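Local coordinates for mucin-like protocadherin (Homo sapiens, PDB 6OAE), which probably joins with CDHR2 on adjacent microvilli in calcium-dependent adhesion complexes that control microvillar packing, its two N-terminal cadherin repeats making up this chain, at residues A3-F13 against L25-Q34. Sequence-based numbering, arbitrary orientation. Where two conformers were deposited one is given.
Sequences AQYCSVNKDIF and LVDIHVPEGQ
The carbonyl oxygen of His29 accepts the backbone N-H of Ser7, N to O 3.0 Å, and also meets Cys6 CA in a CA-H...O contact of 3.1 Å. Ser7 O accepts His29 N in return at 2.8 Å, completing a single antiparallel bridge, the hydrogen-bonded pair of Ser7 with His29. Further along, a water bridges the segments instead, donating to Asp27 O and Asn9 OD1 while accepting from Asn9 N. A second water links Cys6 N to Gln34 OE1, and the amide of Gln34 adds a weak bond from NE2 to Gln4 O (3.4 Å). Cys6 SG, disulfide-bonded to Cys74, lies 3.9 Å from Pro31 CD. At the other end, with CG anti to the carbonyl carbon (chi1 -59°), Phe13 turns one ring face to Leu25 CB in a CH-pi contact, 4.2 Å from the centroid, while Phe13 CZ approaches Val26 CB at 3.8 Å. Replacing Phe13 with an alanine would remove the ring and probably open a gap beside Leu25 CB and Val26 CB. Residues 3-13 and 25-34 of the first cadherin repeat are thus joined by one direct backbone bridge, bridging waters and apolar contacts rather than a continuous ladder.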
loop_
_atom_site.group_PDB
_atom_site.type_symbol
_atom_site.label_atom_id
_atom_site.label_comp_id
_atom_site.label_asym_id
_atom_site.label_seq_id
_atom_site.Cartn_x
_atom_site.Cartn_y
_atom_site.Cartn_z
ATOM N N ALA A 3 -7.130 -28.574 36.341
ATOM C CA ALA A 3 -7.756 -27.415 35.587
ATOM C C ALA A 3 -7.485 -26.101 36.336
ATOM O O ALA A 3 -8.449 -25.332 36.567
ATOM C CB ALA A 3 -9.240 -27.661 35.393
ATOM N N GLN A 4 -6.215 -25.860 36.689
ATOM C CA GLN A 4 -5.760 -24.718 37.536
ATOM C C GLN A 4 -4.738 -23.864 36.781
ATOM O O GLN A 4 -3.866 -23.251 37.434
ATOM C CB GLN A 4 -5.193 -25.250 38.862
ATOM C CG GLN A 4 -6.265 -25.785 39.801
ATOM C CD GLN A 4 -7.253 -24.701 40.152
ATOM O OE1 GLN A 4 -8.435 -24.788 39.828
ATOM N NE2 GLN A 4 -6.761 -23.652 40.793
ATOM N N TYR A 5 -4.848 -23.812 35.454
ATOM C CA TYR A 5 -4.013 -22.949 34.586
ATOM C C TYR A 5 -4.932 -22.143 33.673
ATOM O O TYR A 5 -5.860 -22.730 33.115
ATOM C CB TYR A 5 -3.026 -23.762 33.746
ATOM C CG TYR A 5 -1.891 -24.373 34.528
ATOM C CD1 TYR A 5 -1.058 -23.597 35.330
ATOM C CD2 TYR A 5 -1.637 -25.736 34.457
ATOM C CE1 TYR A 5 -0.016 -24.164 36.054
ATOM C CE2 TYR A 5 -0.599 -26.316 35.169
ATOM C CZ TYR A 5 0.214 -25.532 35.970
ATOM O OH TYR A 5 1.228 -26.134 36.662
ATOM N N CYS A 6 -4.658 -20.848 33.548
ATOM C CA CYS A 6 -5.273 -19.950 32.543
ATOM C C CYS A 6 -5.120 -20.561 31.157
ATOM O O CYS A 6 -4.057 -21.123 30.906
ATOM C CB CYS A 6 -4.577 -18.606 32.474
ATOM S SG CYS A 6 -5.229 -17.398 33.644
ATOM N N SER A 7 -6.142 -20.425 30.315
ATOM C CA SER A 7 -6.134 -20.881 28.909
ATOM C C SER A 7 -7.045 -19.996 28.046
ATOM O O SER A 7 -7.934 -19.271 28.587
ATOM C CB SER A 7 -6.531 -22.327 28.806
ATOM O OG SER A 7 -7.862 -22.524 29.247
ATOM N N VAL A 8 -6.784 -20.053 26.753
ATOM C CA VAL A 8 -7.631 -19.535 25.655
ATOM C C VAL A 8 -7.718 -20.671 24.639
ATOM O O VAL A 8 -6.705 -21.425 24.503
ATOM C CB VAL A 8 -7.062 -18.236 25.058
ATOM C CG1 VAL A 8 -7.038 -17.140 26.105
ATOM C CG2 VAL A 8 -5.665 -18.407 24.441
ATOM N N ASN A 9 -8.860 -20.803 23.980
ATOM C CA ASN A 9 -9.113 -21.837 22.940
ATOM C C ASN A 9 -8.514 -21.374 21.607
ATOM O O ASN A 9 -8.381 -22.197 20.730
ATOM C CB ASN A 9 -10.603 -22.155 22.804
ATOM C CG ASN A 9 -11.394 -21.115 22.039
ATOM O OD1 ASN A 9 -11.239 -19.907 22.249
ATOM N ND2 ASN A 9 -12.268 -21.569 21.152
ATOM N N LYS A 10 -8.176 -20.091 21.473
ATOM C CA LYS A 10 -7.647 -19.517 20.206
ATOM C C LYS A 10 -6.714 -18.370 20.568
ATOM O O LYS A 10 -7.056 -17.603 21.458
ATOM C CB LYS A 10 -8.803 -19.077 19.305
ATOM C CG LYS A 10 -8.381 -18.550 17.942
ATOM C CD LYS A 10 -9.539 -18.183 17.047
ATOM C CE LYS A 10 -9.058 -17.457 15.809
ATOM N NZ LYS A 10 -10.156 -17.108 14.881
ATOM N N ASP A 11 -5.554 -18.283 19.928
ATOM C CA ASP A 11 -4.572 -17.233 20.292
ATOM C C ASP A 11 -3.964 -16.573 19.061
ATOM O O ASP A 11 -3.131 -15.680 19.264
ATOM C CB ASP A 11 -3.545 -17.795 21.277
ATOM C CG ASP A 11 -2.676 -18.922 20.763
ATOM O OD1 ASP A 11 -2.732 -19.204 19.554
ATOM O OD2 ASP A 11 -1.938 -19.507 21.596
ATOM N N ILE A 12 -4.342 -16.973 17.846
ATOM C CA ILE A 12 -3.916 -16.295 16.588
ATOM C C ILE A 12 -5.187 -15.851 15.872
ATOM O O ILE A 12 -6.035 -16.716 15.544
ATOM C CB ILE A 12 -3.034 -17.182 15.688
ATOM C CG1 ILE A 12 -1.749 -17.607 16.408
ATOM C CG2 ILE A 12 -2.712 -16.506 14.362
ATOM C CD1 ILE A 12 -0.941 -18.630 15.669
ATOM N N PHE A 13 -5.299 -14.553 15.632
ATOM C CA PHE A 13 -6.466 -13.916 14.976
ATOM C C PHE A 13 -5.972 -13.196 13.742
ATOM O O PHE A 13 -4.866 -12.609 13.778
ATOM C CB PHE A 13 -7.176 -12.974 15.952
ATOM C CG PHE A 13 -7.658 -13.694 17.177
ATOM C CD1 PHE A 13 -6.802 -13.923 18.249
ATOM C CD2 PHE A 13 -8.951 -14.204 17.238
ATOM C CE1 PHE A 13 -7.242 -14.617 19.361
ATOM C CE2 PHE A 13 -9.390 -14.901 18.346
ATOM C CZ PHE A 13 -8.537 -15.115 19.408
ATOM N N LEU A 25 -12.364 -10.875 21.207
ATOM C CA LEU A 25 -11.539 -11.828 20.410
ATOM C C LEU A 25 -11.636 -13.197 21.045
ATOM O O LEU A 25 -11.721 -14.198 20.314
ATOM C CB LEU A 25 -10.063 -11.407 20.403
ATOM C CG LEU A 25 -9.744 -10.093 19.719
ATOM C CD1 LEU A 25 -8.269 -9.742 19.921
ATOM C CD2 LEU A 25 -10.105 -10.159 18.241
ATOM N N VAL A 26 -11.596 -13.257 22.366
ATOM C CA VAL A 26 -11.527 -14.575 23.039
ATOM C C VAL A 26 -11.889 -14.452 24.519
ATOM O O VAL A 26 -11.576 -13.433 25.145
ATOM C CB VAL A 26 -10.133 -15.201 22.812
ATOM C CG1 VAL A 26 -9.041 -14.534 23.631
ATOM C CG2 VAL A 26 -10.145 -16.698 23.047
ATOM N N ASP A 27 -12.522 -15.497 25.027
ATOM C CA ASP A 27 -12.768 -15.716 26.472
ATOM C C ASP A 27 -11.471 -16.271 27.079
ATOM O O ASP A 27 -10.849 -17.176 26.486
ATOM C CB ASP A 27 -13.994 -16.601 26.671
ATOM C CG ASP A 27 -15.314 -15.940 26.271
ATOM O OD1 ASP A 27 -15.298 -14.863 25.620
ATOM O OD2 ASP A 27 -16.354 -16.497 26.613
ATOM N N ILE A 28 -11.046 -15.717 28.195
ATOM C CA ILE A 28 -9.863 -16.207 28.942
ATOM C C ILE A 28 -10.419 -17.067 30.069
ATOM O O ILE A 28 -11.208 -16.540 30.882
ATOM C CB ILE A 28 -8.991 -15.054 29.446
ATOM C CG1 ILE A 28 -8.603 -14.102 28.305
ATOM C CG2 ILE A 28 -7.758 -15.587 30.192
ATOM C CD1 ILE A 28 -8.144 -12.744 28.771
ATOM N N HIS A 29 -10.060 -18.343 30.079
ATOM C CA HIS A 29 -10.406 -19.277 31.184
ATOM C C HIS A 29 -9.436 -18.987 32.326
ATOM O O HIS A 29 -8.207 -19.181 32.121
ATOM C CB HIS A 29 -10.383 -20.749 30.755
ATOM C CG HIS A 29 -10.474 -21.676 31.924
ATOM N ND1 HIS A 29 -11.627 -21.800 32.680
ATOM C CD2 HIS A 29 -9.557 -22.493 32.490
ATOM C CE1 HIS A 29 -11.418 -22.666 33.651
ATOM N NE2 HIS A 29 -10.154 -23.106 33.555
ATOM N N VAL A 30 -9.963 -18.509 33.454
ATOM C CA VAL A 30 -9.166 -18.086 34.632
ATOM C C VAL A 30 -9.555 -19.003 35.785
ATOM O O VAL A 30 -10.737 -19.096 36.099
ATOM C CB VAL A 30 -9.397 -16.598 34.951
ATOM C CG1 VAL A 30 -8.584 -16.152 36.155
ATOM C CG2 VAL A 30 -9.083 -15.712 33.740
ATOM N N PRO A 31 -8.604 -19.720 36.434
ATOM C CA PRO A 31 -8.951 -20.580 37.569
ATOM C C PRO A 31 -9.422 -19.721 38.749
ATOM O O PRO A 31 -8.922 -18.605 38.887
ATOM C CB PRO A 31 -7.646 -21.314 37.930
ATOM C CG PRO A 31 -6.729 -21.089 36.731
ATOM C CD PRO A 31 -7.163 -19.762 36.133
ATOM N N GLU A 32 -10.349 -20.238 39.565
ATOM C CA GLU A 32 -10.805 -19.553 40.808
ATOM C C GLU A 32 -9.553 -19.157 41.606
ATOM O O GLU A 32 -8.672 -20.019 41.767
ATOM C CB GLU A 32 -11.753 -20.445 41.617
ATOM C CG GLU A 32 -12.444 -19.717 42.763
ATOM C CD GLU A 32 -13.304 -18.534 42.336
ATOM O OE1 GLU A 32 -14.202 -18.728 41.479
ATOM O OE2 GLU A 32 -13.065 -17.415 42.847
ATOM N N GLY A 33 -9.461 -17.890 42.030
ATOM C CA GLY A 33 -8.353 -17.355 42.847
ATOM C C GLY A 33 -7.278 -16.652 42.035
ATOM O O GLY A 33 -6.367 -16.071 42.665
ATOM N N GLN A 34 -7.352 -16.692 40.698
ATOM C CA GLN A 34 -6.390 -15.999 39.793
ATOM C C GLN A 34 -7.089 -14.796 39.136
ATOM O O GLN A 34 -8.317 -14.775 39.110
ATOM C CB GLN A 34 -5.830 -16.967 38.741
ATOM C CG GLN A 34 -4.756 -17.910 39.287
ATOM C CD GLN A 34 -4.215 -18.872 38.258
ATOM O OE1 GLN A 34 -3.921 -18.502 37.121
ATOM N NE2 GLN A 34 -4.065 -20.125 38.656
HETATM O O HOH W 1 -2.700 -19.892 35.398
HETATM O O HOH W 2 -11.094 -19.449 25.064
#